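Local atomic coordinates of ribosomal RNA small subunit methyltransferase D (Haemophilus influenzae, PDB entry 2IFT), a protein that probably methylates the N2 atom of guanine 966 of 16S rRNA in the assembled 30S particle, using S-adenosyl-L-methionine as methyl donor. Residues 57-62 / 130-135. Numbering follows the deposited sequence.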
loop_
_atom_site.group_PDB
_atom_site.type_symbol
_atom_site.label_atom_id
_atom_site.label_comp_id
_atom_site.label_asym_id
_atom_site.label_seq_id
_atom_site.Cartn_x
_atom_site.Cartn_y
_atom_site.Cartn_z
ATOM N N CYS A 57 0.415 -2.014 -7.637
ATOM C CA CYS A 57 0.495 -1.753 -6.209
ATOM C C CYS A 57 0.080 -2.882 -5.276
ATOM O O CYS A 57 -0.672 -3.793 -5.639
ATOM C CB CYS A 57 -0.352 -0.532 -5.874
ATOM S SG CYS A 57 -0.137 0.815 -7.040
ATOM N N LEU A 58 0.585 -2.772 -4.053
ATOM C CA LEU A 58 0.289 -3.688 -2.981
ATOM C C LEU A 58 -0.171 -2.841 -1.796
ATOM O O LEU A 58 0.537 -1.939 -1.357
ATOM C CB LEU A 58 1.535 -4.482 -2.569
ATOM C CG LEU A 58 1.355 -5.259 -1.247
ATOM C CD1 LEU A 58 0.205 -6.256 -1.390
ATOM C CD2 LEU A 58 2.640 -5.990 -0.875
ATOM N N ASP A 59 -1.380 -3.097 -1.312
ATOM C CA ASP A 59 -1.875 -2.397 -0.142
ATOM C C ASP A 59 -1.746 -3.526 0.860
ATOM O O ASP A 59 -2.623 -4.403 0.958
ATOM C CB ASP A 59 -3.337 -1.961 -0.291
ATOM C CG ASP A 59 -3.764 -1.001 0.820
ATOM O OD1 ASP A 59 -3.110 -1.010 1.880
ATOM O OD2 ASP A 59 -4.743 -0.249 0.653
ATOM N N GLY A 60 -0.615 -3.505 1.565
ATOM C CA GLY A 60 -0.257 -4.544 2.518
ATOM C C GLY A 60 -1.242 -4.965 3.576
ATOM O O GLY A 60 -1.416 -6.159 3.820
ATOM N N PHE A 61 -1.859 -3.989 4.223
ATOM C CA PHE A 61 -2.827 -4.244 5.277
ATOM C C PHE A 61 -4.019 -3.343 4.934
ATOM O O PHE A 61 -4.255 -2.336 5.584
ATOM C CB PHE A 61 -2.228 -3.867 6.643
ATOM C CG PHE A 61 -0.972 -4.631 6.995
ATOM C CD1 PHE A 61 0.236 -4.342 6.373
ATOM C CD2 PHE A 61 -1.013 -5.675 7.912
ATOM C CE1 PHE A 61 1.387 -5.082 6.658
ATOM C CE2 PHE A 61 0.131 -6.426 8.206
ATOM C CZ PHE A 61 1.331 -6.132 7.578
ATOM N N ALA A 62 -4.746 -3.736 3.891
ATOM C CA ALA A 62 -5.892 -3.013 3.365
ATOM C C ALA A 62 -6.820 -2.304 4.347
ATOM O O ALA A 62 -6.840 -1.079 4.402
ATOM C CB ALA A 62 -6.704 -3.946 2.478
ATOM N N PHE A 130 2.055 0.028 0.067
ATOM C CA PHE A 130 1.490 0.747 1.207
ATOM C C PHE A 130 1.525 -0.173 2.427
ATOM O O PHE A 130 0.860 -1.218 2.445
ATOM C CB PHE A 130 0.023 1.139 0.959
ATOM C CG PHE A 130 -0.204 1.917 -0.302
ATOM C CD1 PHE A 130 -0.820 1.320 -1.394
ATOM C CD2 PHE A 130 0.211 3.243 -0.406
ATOM C CE1 PHE A 130 -1.025 2.028 -2.583
ATOM C CE2 PHE A 130 0.010 3.960 -1.586
ATOM C CZ PHE A 130 -0.613 3.343 -2.682
ATOM N N LEU A 131 2.304 0.203 3.434
ATOM C CA LEU A 131 2.409 -0.570 4.665
ATOM C C LEU A 131 1.972 0.261 5.864
ATOM O O LEU A 131 2.755 1.067 6.382
ATOM C CB LEU A 131 3.845 -1.018 4.902
ATOM C CG LEU A 131 4.458 -2.044 3.970
ATOM C CD1 LEU A 131 5.890 -2.267 4.387
ATOM C CD2 LEU A 131 3.672 -3.338 4.027
ATOM N N ASP A 132 0.729 0.078 6.298
ATOM C CA ASP A 132 0.227 0.805 7.456
ATOM C C ASP A 132 -0.465 -0.135 8.451
ATOM O O ASP A 132 -1.652 -0.003 8.740
ATOM C CB ASP A 132 -0.716 1.927 7.015
ATOM C CG ASP A 132 -1.998 1.409 6.394
ATOM O OD1 ASP A 132 -1.940 0.408 5.647
ATOM O OD2 ASP A 132 -3.066 2.011 6.648
ATOM N N PRO A 133 0.281 -1.106 8.989
ATOM C CA PRO A 133 -0.300 -2.042 9.952
ATOM C C PRO A 133 -0.338 -1.437 11.355
ATOM O O PRO A 133 0.224 -0.371 11.605
ATOM C CB PRO A 133 0.648 -3.225 9.881
ATOM C CG PRO A 133 1.954 -2.558 9.711
ATOM C CD PRO A 133 1.656 -1.509 8.649
ATOM N N PRO A 134 -1.016 -2.115 12.290
ATOM C CA PRO A 134 -1.100 -1.615 13.665
ATOM C C PRO A 134 0.305 -1.479 14.237
ATOM O O PRO A 134 1.237 -2.132 13.766
ATOM C CB PRO A 134 -1.916 -2.694 14.367
ATOM C CG PRO A 134 -2.844 -3.153 13.284
ATOM C CD PRO A 134 -1.911 -3.271 12.093
ATOM N N PHE A 135 0.449 -0.646 15.263
ATOM C CA PHE A 135 1.746 -0.407 15.892
ATOM C C PHE A 135 2.085 -1.363 17.031
ATOM O O PHE A 135 1.331 -2.283 17.350
ATOM C CB PHE A 135 1.793 1.017 16.446
ATOM C CG PHE A 135 1.385 2.074 15.462
ATOM C CD1 PHE A 135 0.905 3.300 15.911
ATOM C CD2 PHE A 135 1.494 1.858 14.093
ATOM C CE1 PHE A 135 0.537 4.298 15.009
ATOM C CE2 PHE A 135 1.130 2.849 13.185
ATOM C CZ PHE A 135 0.650 4.075 13.646
HETATM O O HOH W 1 -1.370 -1.435 4.089
#
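Pro133 CB sits over one face of the Phe61 ring, 3.4 Å from its centroid and only 5° off the normal, a CH-pi contact; at the ring edge, near its plane, comes CD2 of Leu131. The Phe130 ring presents an edge to CA of Asp59. These groups join the C-terminal ends of two neighbouring parallel strands, 56-59 and 126-131, in the Rossmann-like sheet of a class I methyltransferase. Asp-Pro-Pro-Phe at 132-135 matches the (D/N)PP(Y/F) motif of amino-methyltransferases, consistent with a place for the target guanine here, as in relatives; Asp59-Gly60-Phe61 opens the glycine-containing loop that in relatives borders the cofactor site. Proline suits because its ring, tied to the backbone, holds CB over the aromatic face, while Gly60, lacking a side chain, leaves room for Phe130 O and Leu131 CD2. Phe130 N donates to Leu58 O (2.9 Å, 168°), and Gly60 N returns a more bent bond to Phe130 O (2.9 Å). Asp59 receives Gly68 N at OD2; its OD1 lies 2.8 Å from a water where the chains leave the sheet. That water accepts from Phe61 N (2.6 Å) and is placed to donate to Phe130 O (2.8 Å) and Asp132 OD1 (2.5 Å), though acceptors in reach outnumber its protons.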